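Local coordinates for aspartate-semialdehyde dehydrogenase (Vibrio cholerae, PDB 2QZ9) that catalyses the NADPH-dependent reductive dephosphorylation of L-aspartyl-4-phosphate to L-aspartate-semialdehyde, a shared step in the biosynthesis of lysine, methionine and threonine, at the interface of chains A and B. Residues are numbered along the deposited sequence; one frame, centred on the assembly and turned at random. Chains: chain A/B, Aspartate-semialdehyde dehydrogenase.

Contact 1: the interface of chains A and B. Residues chain A 153-155, 232-233; chain B 153, 249, 300, 308.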
loop_
_atom_site.group_PDB
_atom_site.type_symbol
_atom_site.label_atom_id
_atom_site.label_comp_id
_atom_site.label_asym_id
_atom_site.label_seq_id
_atom_site.Cartn_x
_atom_site.Cartn_y
_atom_site.Cartn_z
ATOM N N ASN A 153 -13.137 -0.897 -4.782
ATOM C CA ASN A 153 -11.799 -1.486 -4.684
ATOM C C ASN A 153 -10.988 -0.695 -3.662
ATOM O O ASN A 153 -10.866 0.511 -3.776
ATOM C CB ASN A 153 -11.081 -1.460 -6.035
ATOM C CG ASN A 153 -11.496 -2.599 -6.949
ATOM O OD1 ASN A 153 -12.166 -2.384 -7.959
ATOM N ND2 ASN A 153 -11.111 -3.809 -6.599
ATOM N N VAL A 154 -10.450 -1.366 -2.658
ATOM C CA VAL A 154 -9.699 -0.682 -1.608
ATOM C C VAL A 154 -8.476 -1.509 -1.194
ATOM O O VAL A 154 -8.564 -2.720 -1.025
ATOM C CB VAL A 154 -10.613 -0.373 -0.386
ATOM C CG1 VAL A 154 -11.210 -1.658 0.177
ATOM C CG2 VAL A 154 -9.880 0.430 0.682
ATOM N N THR A 155 -7.325 -0.861 -1.096
ATOM C CA THR A 155 -6.133 -1.505 -0.566
ATOM C C THR A 155 -5.638 -0.627 0.564
ATOM O O THR A 155 -5.731 0.598 0.493
ATOM C CB THR A 155 -5.020 -1.718 -1.626
ATOM O OG1 THR A 155 -4.432 -0.451 -1.980
ATOM C CG2 THR A 155 -5.589 -2.387 -2.884
ATOM N N ASN A 232 -14.218 -4.881 -2.500
ATOM C CA ASN A 232 -13.091 -5.746 -2.872
ATOM C C ASN A 232 -11.798 -5.248 -2.218
ATOM O O ASN A 232 -11.112 -4.397 -2.776
ATOM C CB ASN A 232 -12.968 -5.770 -4.395
ATOM C CG ASN A 232 -11.923 -6.741 -4.894
ATOM O OD1 ASN A 232 -11.437 -6.598 -6.020
ATOM N ND2 ASN A 232 -11.572 -7.737 -4.077
ATOM N N PRO A 233 -11.490 -5.735 -1.010
ATOM C CA PRO A 233 -10.290 -5.293 -0.297
ATOM C C PRO A 233 -9.038 -6.164 -0.456
ATOM O O PRO A 233 -9.142 -7.371 -0.645
ATOM C CB PRO A 233 -10.742 -5.300 1.184
ATOM C CG PRO A 233 -12.140 -5.976 1.186
ATOM C CD PRO A 233 -12.285 -6.643 -0.170
ATOM N N ASN B 153 -7.418 -2.498 -11.617
ATOM C CA ASN B 153 -7.147 -1.613 -10.488
ATOM C C ASN B 153 -5.834 -2.056 -9.840
ATOM O O ASN B 153 -5.644 -3.239 -9.539
ATOM C CB ASN B 153 -8.278 -1.629 -9.454
ATOM C CG ASN B 153 -9.440 -0.739 -9.840
ATOM O OD1 ASN B 153 -10.457 -1.225 -10.340
ATOM N ND2 ASN B 153 -9.299 0.568 -9.619
ATOM N N HIS B 249 -6.061 -5.851 -8.866
ATOM C CA HIS B 249 -7.440 -6.348 -8.929
ATOM C C HIS B 249 -7.889 -6.236 -10.385
ATOM O O HIS B 249 -8.220 -5.146 -10.843
ATOM C CB HIS B 249 -8.383 -5.517 -8.016
ATOM C CG HIS B 249 -8.001 -5.506 -6.558
ATOM N ND1 HIS B 249 -8.653 -4.722 -5.626
ATOM C CD2 HIS B 249 -7.042 -6.175 -5.872
ATOM C CE1 HIS B 249 -8.120 -4.914 -4.432
ATOM N NE2 HIS B 249 -7.134 -5.783 -4.554
ATOM N N ASP B 300 -12.347 -12.530 -7.190
ATOM C CA ASP B 300 -12.863 -11.278 -6.696
ATOM C C ASP B 300 -14.353 -11.493 -6.388
ATOM O O ASP B 300 -15.157 -11.720 -7.293
ATOM C CB ASP B 300 -12.649 -10.230 -7.794
ATOM C CG ASP B 300 -13.224 -8.871 -7.463
ATOM O OD1 ASP B 300 -13.834 -8.691 -6.396
ATOM O OD2 ASP B 300 -13.062 -7.971 -8.311
ATOM N N ASN B 308 -7.955 -11.184 -7.987
ATOM C CA ASN B 308 -7.026 -10.363 -7.203
ATOM C C ASN B 308 -5.712 -11.104 -7.050
ATOM O O ASN B 308 -5.694 -12.322 -6.929
ATOM C CB ASN B 308 -7.533 -10.057 -5.791
ATOM C CG ASN B 308 -8.828 -9.277 -5.764
ATOM O OD1 ASN B 308 -9.393 -8.889 -6.792
ATOM N ND2 ASN B 308 -9.308 -9.041 -4.561
#
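A polar, strand-to-strand patch of the homodimer interface brings A:Asn153 and A:Asn232 against B:His249, B:Asp300 and B:Asn308 and probably helps to set the register of the subunits. The side chains of A:Asn153 and B:His249 run past each other in opposite directions. ND2 of the A:Asn153 amide gives a hydrogen bond of 2.8 Å to ND1 of the imidazole, bent to 127° at the hydrogen, the planes lying 44° apart. OD1 of A:Asn153 faces OD1 of B:Asn153 at 3.2 Å, amide planes 34° apart; acceptor against acceptor makes one orientation doubtful, and B:Asn153 turned over would offer ND2. The CG2 methyl of A:Thr155, a small apolar group, lies 3.9 Å from CE1 of B:His249. A:Asn232 reaches toward both B:Asp300 and B:Asn308. As modelled, ND2 of A:Asn232 lies 2.7 Å from ND2 of B:Asn308, and its OD1 lies 3.1 Å from the carboxylate OD2 of B:Asp300. This orientation is doubtful too; turned over, the amide could complement both partners, as suits Asn, which carries donor and acceptor together. Within the dimerisation domains, chain A contributes strands 151-158 and 230-234, chain B strands 151-158, 244-252 and 306-313 and the loop residue B:Asp300.

Contact 2: the interface of chains A and B. Residues chain A 279-281, 310; chain B 197-200.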
loop_
_atom_site.group_PDB
_atom_site.type_symbol
_atom_site.label_atom_id
_atom_site.label_comp_id
_atom_site.label_asym_id
_atom_site.label_seq_id
_atom_site.Cartn_x
_atom_site.Cartn_y
_atom_site.Cartn_z
ATOM N N PHE A 279 -1.520 16.219 0.365
ATOM C CA PHE A 279 -2.248 14.994 0.728
ATOM C C PHE A 279 -1.872 14.630 2.152
ATOM O O PHE A 279 -0.767 14.954 2.589
ATOM C CB PHE A 279 -1.893 13.840 -0.226
ATOM C CG PHE A 279 -0.427 13.743 -0.521
ATOM C CD1 PHE A 279 0.419 13.031 0.324
ATOM C CD2 PHE A 279 0.118 14.390 -1.634
ATOM C CE1 PHE A 279 1.791 12.951 0.061
ATOM C CE2 PHE A 279 1.485 14.320 -1.897
ATOM C CZ PHE A 279 2.324 13.604 -1.057
ATOM N N PRO A 280 -2.780 13.943 2.881
ATOM C CA PRO A 280 -2.389 13.521 4.223
ATOM C C PRO A 280 -1.503 12.269 4.237
ATOM O O PRO A 280 -1.628 11.383 3.369
ATOM C CB PRO A 280 -3.737 13.240 4.906
ATOM C CG PRO A 280 -4.641 12.808 3.781
ATOM C CD PRO A 280 -4.171 13.556 2.555
ATOM N N THR A 281 -0.615 12.205 5.222
ATOM C CA THR A 281 0.114 10.989 5.521
ATOM C C THR A 281 -0.024 10.642 6.992
ATOM O O THR A 281 -0.265 11.512 7.827
ATOM C CB THR A 281 1.613 11.092 5.190
ATOM O OG1 THR A 281 2.208 12.093 6.024
ATOM C CG2 THR A 281 1.837 11.416 3.694
ATOM N N TRP A 310 -7.584 9.015 -1.410
ATOM C CA TRP A 310 -6.619 8.500 -0.435
ATOM C C TRP A 310 -7.182 8.861 0.933
ATOM O O TRP A 310 -7.526 10.005 1.169
ATOM C CB TRP A 310 -5.243 9.143 -0.676
ATOM C CG TRP A 310 -4.114 8.849 0.327
ATOM C CD1 TRP A 310 -3.598 9.733 1.253
ATOM C CD2 TRP A 310 -3.333 7.644 0.453
ATOM N NE1 TRP A 310 -2.577 9.142 1.953
ATOM C CE2 TRP A 310 -2.379 7.872 1.481
ATOM C CE3 TRP A 310 -3.352 6.392 -0.190
ATOM C CZ2 TRP A 310 -1.475 6.892 1.900
ATOM C CZ3 TRP A 310 -2.447 5.428 0.215
ATOM C CH2 TRP A 310 -1.507 5.686 1.251
ATOM N N CYS B 197 3.971 6.370 4.771
ATOM C CA CYS B 197 3.611 6.011 3.402
ATOM C C CYS B 197 3.228 7.297 2.694
ATOM O O CYS B 197 2.503 8.119 3.248
ATOM C CB CYS B 197 2.441 5.018 3.372
ATOM S SG CYS B 197 2.773 3.438 4.151
ATOM N N ILE B 198 3.736 7.470 1.480
ATOM C CA ILE B 198 3.523 8.694 0.715
ATOM C C ILE B 198 2.844 8.344 -0.622
ATOM O O ILE B 198 3.497 7.773 -1.510
ATOM C CB ILE B 198 4.873 9.441 0.437
ATOM C CG1 ILE B 198 5.718 9.540 1.725
ATOM C CG2 ILE B 198 4.597 10.818 -0.171
ATOM C CD1 ILE B 198 7.124 10.147 1.540
ATOM N N PRO B 199 1.541 8.695 -0.770
ATOM C CA PRO B 199 0.768 8.371 -1.977
ATOM C C PRO B 199 1.147 9.287 -3.150
ATOM O O PRO B 199 0.264 9.852 -3.819
ATOM C CB PRO B 199 -0.668 8.655 -1.549
ATOM C CG PRO B 199 -0.518 9.776 -0.567
ATOM C CD PRO B 199 0.726 9.440 0.207
ATOM N N GLN B 200 2.444 9.464 -3.361
ATOM C CA GLN B 200 2.923 10.271 -4.478
ATOM C C GLN B 200 4.301 9.816 -4.945
ATOM O O GLN B 200 5.266 9.793 -4.173
ATOM C CB GLN B 200 2.895 11.770 -4.142
ATOM C CG GLN B 200 3.490 12.699 -5.224
ATOM C CD GLN B 200 4.852 13.197 -4.830
ATOM O OE1 GLN B 200 4.987 13.925 -3.839
ATOM N NE2 GLN B 200 5.884 12.794 -5.578
#
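B:Pro199, on a loop of one dimerisation domain of this aspartate-semialdehyde dehydrogenase homodimer, wedges between two aromatic side chains of the other subunit, A:Trp310 and A:Phe279. Its side chain crosses the indole at about a right angle, but its ring lies only about 40° from the indole plane, bringing both CB and CG over the face. CG sits over the five-membered ring, 3.3 Å from its centroid, and CB over the six-membered ring, both CH-pi contacts. Proline fits here because its compact ring presents C-H groups to the electron-rich indole while restraining the loop backbone.

The indole is held by its own chain. NE1 of A:Trp310 donates a 2.8 Å hydrogen bond to the carbonyl O of A:Pro280, which lies at the ring edge in the indole plane. This bond helps to fix the ring's rotation and satisfies its N-H, leaving the face to the proline. CG of the tryptophan stands opposite its backbone N (chi1 174°), which sends the indole out from strand 306-313 toward chain B.

A:Phe279 meets the same atom from another side, CD1 3.5 Å from CG of B:Pro199, and touches CD. Farther along the ring, CE1 meets the CG2 methyl of B:Ile198 at 3.5 Å, and CZ meets CB of B:Gln200 at 3.6 Å. The broad phenyl ring thus spans three consecutive loop residues. Beside it, the CG2 methyl of A:Thr281 packs 3.4 Å from the carbonyl O of B:Cys197.

Contact 3: the interface of chains A and B. Residues chain A 281-283, 310; chain B 191, 195-197.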
loop_
_atom_site.group_PDB
_atom_site.type_symbol
_atom_site.label_atom_id
_atom_site.label_comp_id
_atom_site.label_asym_id
_atom_site.label_seq_id
_atom_site.Cartn_x
_atom_site.Cartn_y
_atom_site.Cartn_z
ATOM N N THR A 281 -0.615 12.205 5.222
ATOM C CA THR A 281 0.114 10.989 5.521
ATOM C C THR A 281 -0.024 10.642 6.992
ATOM O O THR A 281 -0.265 11.512 7.827
ATOM C CB THR A 281 1.613 11.092 5.190
ATOM O OG1 THR A 281 2.208 12.093 6.024
ATOM C CG2 THR A 281 1.837 11.416 3.694
ATOM N N GLN A 282 0.136 9.362 7.288
ATOM C CA GLN A 282 0.108 8.837 8.650
ATOM C C GLN A 282 1.011 9.596 9.654
ATOM O O GLN A 282 0.509 10.145 10.631
ATOM C CB GLN A 282 0.451 7.344 8.618
ATOM C CG GLN A 282 -0.649 6.473 7.977
ATOM C CD GLN A 282 -0.094 5.281 7.226
ATOM O OE1 GLN A 282 0.688 5.439 6.282
ATOM N NE2 GLN A 282 -0.495 4.080 7.630
ATOM N N VAL A 283 2.324 9.633 9.412
ATOM C CA VAL A 283 3.264 10.312 10.325
ATOM C C VAL A 283 2.989 11.808 10.432
ATOM O O VAL A 283 2.997 12.375 11.530
ATOM C CB VAL A 283 4.743 10.131 9.900
ATOM C CG1 VAL A 283 5.638 11.179 10.584
ATOM C CG2 VAL A 283 5.216 8.756 10.235
ATOM N N TRP A 310 -7.584 9.015 -1.410
ATOM C CA TRP A 310 -6.619 8.500 -0.435
ATOM C C TRP A 310 -7.182 8.861 0.933
ATOM O O TRP A 310 -7.526 10.005 1.169
ATOM C CB TRP A 310 -5.243 9.143 -0.676
ATOM C CG TRP A 310 -4.114 8.849 0.327
ATOM C CD1 TRP A 310 -3.598 9.733 1.253
ATOM C CD2 TRP A 310 -3.333 7.644 0.453
ATOM N NE1 TRP A 310 -2.577 9.142 1.953
ATOM C CE2 TRP A 310 -2.379 7.872 1.481
ATOM C CE3 TRP A 310 -3.352 6.392 -0.190
ATOM C CZ2 TRP A 310 -1.475 6.892 1.900
ATOM C CZ3 TRP A 310 -2.447 5.428 0.215
ATOM C CH2 TRP A 310 -1.507 5.686 1.251
ATOM N N GLN B 191 7.716 14.310 1.658
ATOM C CA GLN B 191 7.394 14.171 3.084
ATOM C C GLN B 191 8.366 13.170 3.713
ATOM O O GLN B 191 9.160 12.539 3.005
ATOM C CB GLN B 191 5.932 13.706 3.284
ATOM C CG GLN B 191 4.869 14.649 2.698
ATOM C CD GLN B 191 3.496 14.518 3.340
ATOM O OE1 GLN B 191 2.487 14.982 2.790
ATOM N NE2 GLN B 191 3.447 13.895 4.507
ATOM N N PHE B 195 8.996 5.264 8.586
ATOM C CA PHE B 195 7.758 4.876 9.283
ATOM C C PHE B 195 6.488 5.533 8.700
ATOM O O PHE B 195 5.539 5.827 9.437
ATOM C CB PHE B 195 7.902 5.144 10.794
ATOM C CG PHE B 195 9.074 4.422 11.429
ATOM C CD1 PHE B 195 10.147 5.139 11.962
ATOM C CD2 PHE B 195 9.108 3.026 11.476
ATOM C CE1 PHE B 195 11.240 4.480 12.544
ATOM C CE2 PHE B 195 10.193 2.345 12.049
ATOM C CZ PHE B 195 11.269 3.077 12.581
ATOM N N ASN B 196 6.484 5.749 7.380
ATOM C CA ASN B 196 5.442 6.543 6.711
ATOM C C ASN B 196 5.125 5.989 5.322
ATOM O O ASN B 196 5.905 5.222 4.770
ATOM C CB ASN B 196 5.887 7.994 6.587
ATOM C CG ASN B 196 4.734 8.968 6.515
ATOM O OD1 ASN B 196 3.591 8.651 6.868
ATOM N ND2 ASN B 196 5.030 10.183 6.082
ATOM N N CYS B 197 3.971 6.370 4.771
ATOM C CA CYS B 197 3.611 6.011 3.402
ATOM C C CYS B 197 3.228 7.297 2.694
ATOM O O CYS B 197 2.503 8.119 3.248
ATOM C CB CYS B 197 2.441 5.018 3.372
ATOM S SG CYS B 197 2.773 3.438 4.151
HETATM O O HOH W 1 0.421 7.553 5.041
#
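Over one face of the B:Asn196 amide carbonyl comes the backbone N-H of A:Val283, which donates to OD1 at 3.0 Å. The bond is straight at the hydrogen (168°), yet the donor stands 53° out of the carbonyl plane. The B:Gln191 amide turns its NE2 toward A:Thr281, and the hydroxyl OG1 receives it at 2.7 Å from a little outside the amide plane, in a bond bent to 119° at the hydrogen. At the edge of the A:Trp310 indole, in its plane, lies a water. It is shared by the backbone N of A:Gln282 at 2.9 Å, that residue's own side-chain OE1, and the carbonyl O of B:Cys197 at 2.8 Å. A bend at chi2 brings the glutamine's OE1 back to this water.

Asparagine suits its place because A:Val283 belongs to the first turn of helix 282-286, where N-H groups have no partners from a preceding turn; B:Asn196 supplies an acceptor from the other subunit, and the helix start would probably strengthen that pull. The valine's CB packs against the amide carbon CG of B:Asn196 at 3.6 Å. ND2 of B:Asn196 makes a weak hydrogen bond to the threonine hydroxyl. Through these bonds the loop of chain B holds the start of a chain A helix, which probably helps to secure the homodimer.

Contacts 2 and 3 are neighbours, with the centres of their C-alpha atoms about 6 Å apart, and share A:Thr281, A:Trp310 and B:Cys197, so they form one continuous apolar and polar region. Contact 1 lies about 19 Å from contact 2 and 21 Å from contact 3, although strand 306-313 contributes to all three, through chain B in contact 1 and chain A in the others. The two-fold axis repeats each, so every contact occurs twice in the dimer. Contacts 2 and 3 are centred about 9 and 8 Å from the active-site A:His244, so dimerisation may help to order its surroundings.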